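Local coordinates for protein beta-lactamase (Klebsiella pneumoniae, PDB 6KBY) that probably hydrolyses beta-lactams to substituted beta-amino acids as a class C beta-lactamase, and is here joined covalently to adenosine monophosphate, at residues Phe67-Leu72 / Phe328-Ala333; Asp236-Val241 / Gly341-Ala346. One frame throughout, in Å; residues are numbered along the deposited sequence.

Contact 1: residues Phe67-Leu72 / Phe328-Ala333; sequences FEVGSL and FGAYIA. With AMP (adenosine monophosphate), chain B.
Phe328 spreads one ring face toward Glu68, whose CB makes a CH-pi contact 3.8 Å from the Phe328 ring centroid. The long glutamate runs on across the ring at about a right angle, its carboxylate plane tilted 34° from the ring. Its OE1 comes within 3.1 Å of Phe328 CD1, but the polar end is held elsewhere, OE1 by the Thr325 hydroxyl and OE2 by the Tyr205 hydroxyl and Val218 N, while its methylenes suit the aromatic face. At the edge of the Phe328 ring, in its plane, Phe67 CD2 approaches Phe328 CE2 at 3.8 Å.

Ala330 comes where the backbones lie close, and a lone methyl fits: its CB meets Val69 CB and also reaches Leu72 CD1 at 3.9 Å. These two partners bracket a type II' turn from Val69 to Leu72, closed by Leu72 N to Val69 O, and the positive phi of Gly70 favours a glycine. The turn carries Ser71 to the start of helix 72-86, where it fits the SxxK motif of the serine beta-lactamases with Lys74, whose NZ is hydrogen-bonded to Ser71 OG. Ser71 OG is bonded to the AMP phosphorus at 1.6 Å, and the phosphate oxygen O1P accepts a bent hydrogen bond from Ser71 N, 2.8 Å long with an angle of 138° at the hydrogen.

Tyr331 turns away from the turn, and the next residue, Ile332, faces it again. Leu72 has CG anti to its carbonyl carbon (chi1 -63°), which brings CD1 against the strand, 3.7 Å from Ile332 CD1.

Contact 2: residues Asp236-Val241 / Gly341-Ala346; sequences DLLRYV and GIVMLA
Val343 meets Leu237, Leu238 and Val241 where helix 234-244 packs on one face of the central antiparallel sheet of the class C beta-lactamase fold. The axes of 236-241 and 341-346 approach to 8.3 Å and run nearly antiparallel, at 151°. Leu237 and Val241, one helical turn apart, both reach Val343, with Leu345 beside Leu237 and Gly341 beside Val241.

Both methyls of Val343 lie against Leu237 CB. CG1, anti to its backbone N (chi1 -179°), is also 3.8 Å from Leu237 CD1, and the two side chains cross at about a right angle. CG2 also lies 3.9 Å from Leu238 N and meets a methyl of Val241, with CG2 of each residue 4.1 Å apart. A branched residue suits this place because its two methyls, close to the backbone, touch Leu237, Leu238 and Val241 at once. Toward the end of the strand, the longer leucine side chains let Leu237 and Leu345 meet methyl to methyl, Leu237 CD1 to Leu345 CD2 at 3.9 Å, crossing obliquely. At the other end Gly341, having no side chain, lets Val241 CG1 settle 4.1 Å from its CA.

Further out, the strand is held between its neighbours by backbone bonds, Val343 with Ala38 and Met344 with Tyr331, while Ile342 and Met344 face the other way, onto helix 352-364. Other residues of the helix are held elsewhere: Asp236 OD2 takes bonds from Ser193 OG and His192 N, and the Tyr240 ring stacks on Phe76. The helix itself keeps its contact residues in place through the backbone bond from Val241 N to Leu237 O, 2.9 Å long.

In the fold
From the N terminus the chain meets 67-72, then 236-241, then 328-333 and last 341-346, so the two contacts cross rather than nest. Contact 1 closes a loop of 255 residues, bringing strand 328-335 back against the segment that leads into helix 72-86. Contact 2 closes one of 99 residues, setting helix 234-244 on strand 340-346. The two strands are consecutive neighbours in the central sheet, joined by the probable hydrogen bonds Ile342 N to Ala333 O and Met344 N to Tyr331 O. Leu237 of contact 2 also touches Val69, Leu72 and Ile332 of contact 1, tying the AMP-bearing turn, the helix and the sheet into one buried core.

Contact 1: residues Phe67-Leu72 / Phe328-Ala333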
ATOM      1  N   PHE A  67       6.052 -11.753  -3.210  1.00  7.62           N
ATOM      2  CA  PHE A  67       6.245 -11.333  -1.834  1.00  7.26           C
ATOM      3  C   PHE A  67       4.906 -10.884  -1.264  1.00  7.08           C
ATOM      4  O   PHE A  67       4.072 -10.315  -1.976  1.00  7.30           O
ATOM      5  CB  PHE A  67       7.200 -10.128  -1.742  1.00  7.16           C
ATOM      6  CG  PHE A  67       8.626 -10.414  -2.151  1.00  7.62           C
ATOM      7  CD1 PHE A  67       8.997 -10.449  -3.491  1.00  7.78           C
ATOM      8  CD2 PHE A  67       9.611 -10.577  -1.189  1.00  8.00           C
ATOM      9  CE1 PHE A  67      10.319 -10.680  -3.856  1.00  8.50           C
ATOM     10  CE2 PHE A  67      10.930 -10.811  -1.547  1.00  8.64           C
ATOM     11  CZ  PHE A  67      11.285 -10.858  -2.882  1.00  8.50           C
ATOM     12  N   GLU A  68       4.708 -11.122   0.030  1.00  7.13           N
ATOM     13  CA  GLU A  68       3.632 -10.453   0.743  1.00  7.67           C
ATOM     14  C   GLU A  68       3.978  -8.981   0.879  1.00  7.13           C
ATOM     15  O   GLU A  68       5.119  -8.624   1.191  1.00  8.12           O
ATOM     16  CB  GLU A  68       3.468 -11.056   2.136  1.00  7.86           C
ATOM     17  CG  GLU A  68       3.065 -12.515   2.090  1.00  9.06           C
ATOM     18  CD  GLU A  68       3.092 -13.223   3.434  1.00  9.31           C
ATOM     19  OE1 GLU A  68       3.315 -12.575   4.478  1.00  9.06           O
ATOM     20  OE2 GLU A  68       2.891 -14.454   3.437  1.00  9.83           O
ATOM     21  N   VAL A  69       2.990  -8.119   0.658  1.00  7.58           N
ATOM     22  CA  VAL A  69       3.212  -6.689   0.781  1.00  7.66           C
ATOM     23  C   VAL A  69       2.402  -6.045   1.893  1.00  7.63           C
ATOM     24  O   VAL A  69       2.482  -4.823   2.070  1.00  8.15           O
ATOM     25  CB  VAL A  69       3.037  -5.952  -0.559  1.00  8.36           C
ATOM     26  CG1 VAL A  69       4.044  -6.495  -1.565  1.00 10.56           C
ATOM     27  CG2 VAL A  69       1.617  -6.094  -1.081  1.00  9.79           C
ATOM     28  N   GLY A  70       1.665  -6.827   2.682  1.00  7.71           N
ATOM     29  CA  GLY A  70       0.978  -6.268   3.829  1.00  8.24           C
ATOM     30  C   GLY A  70       0.169  -5.039   3.463  1.00  8.48           C
ATOM     31  O   GLY A  70      -0.634  -5.095   2.535  1.00  8.10           O
ATOM     32  N   SER A  71       0.421  -3.897   4.111  1.00  9.50           N
ATOM     33  CA  SER A  71      -0.422  -2.712   3.921  1.00  9.39           C
ATOM     34  C   SER A  71      -0.288  -2.016   2.576  1.00  9.62           C
ATOM     35  O   SER A  71      -1.073  -1.092   2.324  1.00  9.51           O
ATOM     36  CB  SER A  71      -0.192  -1.695   5.023  1.00  9.95           C
ATOM     37  OG  SER A  71      -0.606  -2.250   6.248  1.00 10.65           O
ATOM     38  N   LEU A  72       0.647  -2.392   1.700  1.00  9.32           N
ATOM     39  CA  LEU A  72       0.484  -1.906   0.336  1.00  9.22           C
ATOM     40  C   LEU A  72      -0.892  -2.284  -0.168  1.00  9.37           C
ATOM     41  O   LEU A  72      -1.460  -1.576  -1.004  1.00  9.69           O
ATOM     42  CB  LEU A  72       1.562  -2.447  -0.598  1.00  9.84           C
ATOM     43  CG  LEU A  72       2.998  -2.046  -0.273  1.00 13.08           C
ATOM     44  CD1 LEU A  72       3.923  -2.400  -1.423  1.00 11.80           C
ATOM     45  CD2 LEU A  72       3.054  -0.572   0.043  1.00 13.64           C
ATOM     46  N   PHE A 328       7.551 -10.201   6.224  1.00  8.15           N
ATOM     47  CA  PHE A 328       7.888  -9.428   5.032  1.00  7.87           C
ATOM     48  C   PHE A 328       7.890  -7.931   5.317  1.00  7.46           C
ATOM     49  O   PHE A 328       7.156  -7.442   6.181  1.00  8.16           O
ATOM     50  CB  PHE A 328       6.880  -9.661   3.897  1.00  8.42           C
ATOM     51  CG  PHE A 328       6.948 -11.027   3.269  1.00  8.29           C
ATOM     52  CD1 PHE A 328       6.356 -12.126   3.880  1.00  8.97           C
ATOM     53  CD2 PHE A 328       7.564 -11.203   2.041  1.00  8.15           C
ATOM     54  CE1 PHE A 328       6.387 -13.370   3.278  1.00  9.53           C
ATOM     55  CE2 PHE A 328       7.603 -12.447   1.445  1.00  8.85           C
ATOM     56  CZ  PHE A 328       7.016 -13.533   2.064  1.00  9.71           C
ATOM     57  N   GLY A 329       8.686  -7.202   4.534  1.00  7.36           N
ATOM     58  CA  GLY A 329       8.737  -5.754   4.629  1.00  7.88           C
ATOM     59  C   GLY A 329       8.845  -5.125   3.257  1.00  6.65           C
ATOM     60  O   GLY A 329       9.759  -5.459   2.489  1.00  7.03           O
ATOM     61  N   ALA A 330       7.921  -4.208   2.949  1.00  6.86           N
ATOM     62  CA  ALA A 330       7.772  -3.626   1.625  1.00  6.86           C
ATOM     63  C   ALA A 330       7.657  -2.109   1.718  1.00  6.53           C
ATOM     64  O   ALA A 330       7.259  -1.552   2.745  1.00  6.46           O
ATOM     65  CB  ALA A 330       6.528  -4.192   0.928  1.00  8.08           C
ATOM     66  N   TYR A 331       7.966  -1.443   0.608  1.00  6.60           N
ATOM     67  CA  TYR A 331       7.819   0.005   0.534  1.00  6.52           C
ATOM     68  C   TYR A 331       7.682   0.414  -0.922  1.00  6.10           C
ATOM     69  O   TYR A 331       8.362  -0.148  -1.786  1.00  7.18           O
ATOM     70  CB  TYR A 331       9.030   0.705   1.163  1.00  7.06           C
ATOM     71  CG  TYR A 331       8.964   2.223   1.188  1.00  6.97           C
ATOM     72  CD1 TYR A 331       7.962   2.883   1.896  1.00  7.28           C
ATOM     73  CD2 TYR A 331       9.923   2.996   0.539  1.00  7.55           C
ATOM     74  CE1 TYR A 331       7.906   4.270   1.946  1.00  7.33           C
ATOM     75  CE2 TYR A 331       9.866   4.378   0.579  1.00  6.73           C
ATOM     76  CZ  TYR A 331       8.864   5.011   1.287  1.00  6.87           C
ATOM     77  OH  TYR A 331       8.842   6.388   1.316  1.00  7.62           O
ATOM     78  N   ILE A 332       6.813   1.393  -1.178  1.00  5.98           N
ATOM     79  CA  ILE A 332       6.691   2.041  -2.478  1.00  6.70           C
ATOM     80  C   ILE A 332       6.803   3.540  -2.277  1.00  6.50           C
ATOM     81  O   ILE A 332       6.176   4.094  -1.366  1.00  6.82           O
ATOM     82  CB  ILE A 332       5.324   1.751  -3.134  1.00  8.50           C
ATOM     83  CG1 ILE A 332       5.283   0.317  -3.633  1.00 10.48           C
ATOM     84  CG2 ILE A 332       5.020   2.774  -4.259  1.00  9.38           C
ATOM     85  CD1 ILE A 332       3.997  -0.074  -4.311  1.00 11.09           C
ATOM     86  N   ALA A 333       7.552   4.200  -3.161  1.00  6.84           N
ATOM     87  CA  ALA A 333       7.537   5.656  -3.231  1.00  7.00           C
ATOM     88  C   ALA A 333       7.636   6.088  -4.685  1.00  6.28           C
ATOM     89  O   ALA A 333       8.323   5.446  -5.486  1.00  6.91           O
ATOM     90  CB  ALA A 333       8.694   6.276  -2.439  1.00  8.85           C
TER
HETATM   91  P   AMP B 401       0.490  -2.572   7.307  1.00 11.05           P
HETATM   92  O1P AMP B 401       1.533  -3.438   6.672  1.00 10.25           O
HETATM   93  O2P AMP B 401       0.915  -1.259   7.907  1.00 13.01           O
HETATM   94  O5' AMP B 401      -0.342  -3.413   8.367  1.00 11.88           O
HETATM   95  C5' AMP B 401      -0.841  -4.699   8.030  1.00 14.31           C
HETATM   96  C4' AMP B 401      -0.100  -5.794   8.753  1.00 14.03           C
HETATM   97  O4' AMP B 401      -0.412  -5.748  10.172  1.00 15.46           O
HETATM   98  C3' AMP B 401      -0.462  -7.211   8.332  1.00 14.95           C
HETATM   99  O3' AMP B 401       0.220  -7.637   7.168  1.00 14.78           O
HETATM  100  C2' AMP B 401      -0.142  -8.027   9.575  1.00 16.26           C
HETATM  101  O2' AMP B 401       1.257  -8.251   9.685  1.00 16.55           O
HETATM  102  C1' AMP B 401      -0.565  -7.058  10.677  1.00 16.13           C
HETATM  103  N9  AMP B 401      -1.981  -7.241  11.050  1.00 17.82           N
HETATM  104  C8  AMP B 401      -2.979  -6.361  10.813  1.00 16.63           C
HETATM  105  N7  AMP B 401      -4.166  -6.828  11.285  1.00 16.41           N
HETATM  106  C5  AMP B 401      -3.925  -8.036  11.834  1.00 17.37           C
HETATM  107  C6  AMP B 401      -4.735  -9.072  12.511  1.00 18.77           C
HETATM  108  N6  AMP B 401      -6.066  -8.904  12.691  1.00 19.70           N
HETATM  109  N1  AMP B 401      -4.102 -10.192  12.934  1.00 22.17           N
HETATM  110  C2  AMP B 401      -2.777 -10.369  12.756  1.00 22.85           C
HETATM  111  N3  AMP B 401      -1.981  -9.467  12.149  1.00 21.90           N
HETATM  112  C4  AMP B 401      -2.487  -8.302  11.677  1.00 18.45           C

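Contact 2: residues Asp236-Val241 / Gly341-Ala346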
ATOM      1  N   ASP A 236       5.100  -6.390 -11.164  1.00  7.42           N
ATOM      2  CA  ASP A 236       3.701  -5.968 -11.147  1.00  7.54           C
ATOM      3  C   ASP A 236       3.525  -4.674 -10.366  1.00  7.37           C
ATOM      4  O   ASP A 236       2.757  -3.796 -10.774  1.00  7.35           O
ATOM      5  CB  ASP A 236       2.801  -7.056 -10.555  1.00  8.25           C
ATOM      6  CG  ASP A 236       2.240  -8.001 -11.606  1.00  8.04           C
ATOM      7  OD1 ASP A 236       2.801  -8.085 -12.724  1.00 10.55           O
ATOM      8  OD2 ASP A 236       1.237  -8.685 -11.298  1.00  9.53           O
ATOM      9  N   LEU A 237       4.209  -4.543  -9.228  1.00  7.71           N
ATOM     10  CA  LEU A 237       4.086  -3.300  -8.476  1.00  7.76           C
ATOM     11  C   LEU A 237       4.723  -2.129  -9.202  1.00  7.39           C
ATOM     12  O   LEU A 237       4.244  -1.000  -9.076  1.00  7.52           O
ATOM     13  CB  LEU A 237       4.665  -3.442  -7.076  1.00  7.51           C
ATOM     14  CG  LEU A 237       3.783  -4.215  -6.103  1.00  8.24           C
ATOM     15  CD1 LEU A 237       4.516  -4.397  -4.780  1.00  8.36           C
ATOM     16  CD2 LEU A 237       2.438  -3.524  -5.883  1.00  8.62           C
ATOM     17  N   LEU A 238       5.792  -2.361  -9.966  1.00  7.00           N
ATOM     18  CA  LEU A 238       6.329  -1.257 -10.750  1.00  7.25           C
ATOM     19  C   LEU A 238       5.332  -0.817 -11.815  1.00  6.97           C
ATOM     20  O   LEU A 238       5.201   0.380 -12.094  1.00  7.63           O
ATOM     21  CB  LEU A 238       7.678  -1.621 -11.365  1.00  8.53           C
ATOM     22  CG  LEU A 238       8.483  -0.426 -11.893  1.00  8.97           C
ATOM     23  CD1 LEU A 238       8.899   0.503 -10.755  1.00  9.86           C
ATOM     24  CD2 LEU A 238       9.694  -0.895 -12.682  1.00  9.46           C
ATOM     25  N   ARG A 239       4.611  -1.769 -12.412  1.00  7.13           N
ATOM     26  CA  ARG A 239       3.545  -1.402 -13.340  1.00  8.06           C
ATOM     27  C   ARG A 239       2.477  -0.566 -12.638  1.00  7.44           C
ATOM     28  O   ARG A 239       1.996   0.435 -13.181  1.00  7.59           O
ATOM     29  CB  ARG A 239       2.936  -2.660 -13.956  1.00  9.33           C
ATOM     30  CG  ARG A 239       1.875  -2.360 -14.988  1.00 11.09           C
ATOM     31  CD  ARG A 239       1.373  -3.595 -15.727  1.00 11.78           C
ATOM     32  NE  ARG A 239       0.228  -3.229 -16.550  1.00 12.34           N
ATOM     33  CZ  ARG A 239       0.320  -2.753 -17.787  1.00 12.22           C
ATOM     34  NH1 ARG A 239       1.508  -2.604 -18.363  1.00 14.59           N
ATOM     35  NH2 ARG A 239      -0.780  -2.423 -18.453  1.00 16.20           N
ATOM     36  N   TYR A 240       2.118  -0.953 -11.414  1.00  7.30           N
ATOM     37  CA  TYR A 240       1.153  -0.194 -10.616  1.00  7.34           C
ATOM     38  C   TYR A 240       1.649   1.223 -10.371  1.00  7.07           C
ATOM     39  O   TYR A 240       0.875   2.187 -10.450  1.00  7.43           O
ATOM     40  CB  TYR A 240       0.973  -0.925  -9.293  1.00  7.69           C
ATOM     41  CG  TYR A 240      -0.049  -0.435  -8.291  1.00  7.73           C
ATOM     42  CD1 TYR A 240      -1.392  -0.288  -8.623  1.00  8.26           C
ATOM     43  CD2 TYR A 240       0.326  -0.233  -6.971  1.00  7.89           C
ATOM     44  CE1 TYR A 240      -2.328   0.083  -7.669  1.00  9.06           C
ATOM     45  CE2 TYR A 240      -0.592   0.133  -6.017  1.00  7.82           C
ATOM     46  CZ  TYR A 240      -1.918   0.290  -6.371  1.00  7.64           C
ATOM     47  OH  TYR A 240      -2.860   0.628  -5.422  1.00  8.93           O
ATOM     48  N   VAL A 241       2.940   1.367 -10.071  1.00  7.90           N
ATOM     49  CA  VAL A 241       3.520   2.694  -9.876  1.00  7.84           C
ATOM     50  C   VAL A 241       3.454   3.506 -11.168  1.00  7.85           C
ATOM     51  O   VAL A 241       3.055   4.677 -11.167  1.00  7.83           O
ATOM     52  CB  VAL A 241       4.955   2.562  -9.334  1.00  9.01           C
ATOM     53  CG1 VAL A 241       5.696   3.892  -9.409  1.00 11.22           C
ATOM     54  CG2 VAL A 241       4.927   2.034  -7.903  1.00  9.94           C
ATOM     55  N   GLY A 341      10.049   6.220  -9.584  1.00  6.93           N
ATOM     56  CA  GLY A 341       9.403   5.437  -8.553  1.00  6.88           C
ATOM     57  C   GLY A 341      10.256   4.250  -8.186  1.00  6.11           C
ATOM     58  O   GLY A 341      11.138   3.824  -8.946  1.00  6.59           O
ATOM     59  N   ILE A 342       9.982   3.718  -7.000  1.00  6.41           N
ATOM     60  CA  ILE A 342      10.721   2.579  -6.486  1.00  6.67           C
ATOM     61  C   ILE A 342       9.779   1.658  -5.724  1.00  5.90           C
ATOM     62  O   ILE A 342       8.868   2.112  -5.017  1.00  6.86           O
ATOM     63  CB  ILE A 342      11.920   3.017  -5.620  1.00  7.87           C
ATOM     64  CG1 ILE A 342      12.756   1.810  -5.194  1.00  7.24           C
ATOM     65  CG2 ILE A 342      11.473   3.830  -4.414  1.00  9.09           C
ATOM     66  CD1 ILE A 342      14.062   2.197  -4.543  1.00  9.11           C
ATOM     67  N   VAL A 343      10.010   0.358  -5.887  1.00  6.19           N
ATOM     68  CA  VAL A 343       9.380  -0.699  -5.110  1.00  6.89           C
ATOM     69  C   VAL A 343      10.505  -1.482  -4.443  1.00  6.23           C
ATOM     70  O   VAL A 343      11.436  -1.924  -5.125  1.00  6.87           O
ATOM     71  CB  VAL A 343       8.578  -1.641  -6.027  1.00  7.25           C
ATOM     72  CG1 VAL A 343       7.899  -2.733  -5.215  1.00  8.65           C
ATOM     73  CG2 VAL A 343       7.575  -0.868  -6.870  1.00  8.12           C
ATOM     74  N   MET A 344      10.427  -1.664  -3.124  1.00  6.23           N
ATOM     75  CA  MET A 344      11.405  -2.466  -2.397  1.00  6.86           C
ATOM     76  C   MET A 344      10.658  -3.562  -1.659  1.00  6.52           C
ATOM     77  O   MET A 344       9.866  -3.264  -0.760  1.00  6.77           O
ATOM     78  CB  MET A 344      12.171  -1.606  -1.394  1.00  6.88           C
ATOM     79  CG  MET A 344      13.036  -0.536  -2.024  1.00  8.15           C
ATOM     80  SD  MET A 344      13.535   0.750  -0.860  1.00  9.21           S
ATOM     81  CE  MET A 344      14.362  -0.207   0.411  1.00 10.30           C
ATOM     82  N   LEU A 345      10.922  -4.817  -2.021  1.00  6.32           N
ATOM     83  CA  LEU A 345      10.279  -5.964  -1.395  1.00  6.55           C
ATOM     84  C   LEU A 345      11.324  -6.825  -0.703  1.00  6.49           C
ATOM     85  O   LEU A 345      12.391  -7.092  -1.264  1.00  7.31           O
ATOM     86  CB  LEU A 345       9.550  -6.815  -2.432  1.00  6.74           C
ATOM     87  CG  LEU A 345       8.575  -6.061  -3.334  1.00  7.08           C
ATOM     88  CD1 LEU A 345       7.868  -7.024  -4.266  1.00  8.49           C
ATOM     89  CD2 LEU A 345       7.573  -5.267  -2.513  1.00  7.66           C
ATOM     90  N   ALA A 346      11.004  -7.275   0.508  1.00  6.89           N
ATOM     91  CA  ALA A 346      11.888  -8.123   1.295  1.00  7.19           C
ATOM     92  C   ALA A 346      11.066  -9.194   1.992  1.00  6.46           C
ATOM     93  O   ALA A 346       9.920  -8.954   2.392  1.00  7.26           O
ATOM     94  CB  ALA A 346      12.620  -7.323   2.374  1.00  7.94           C
TER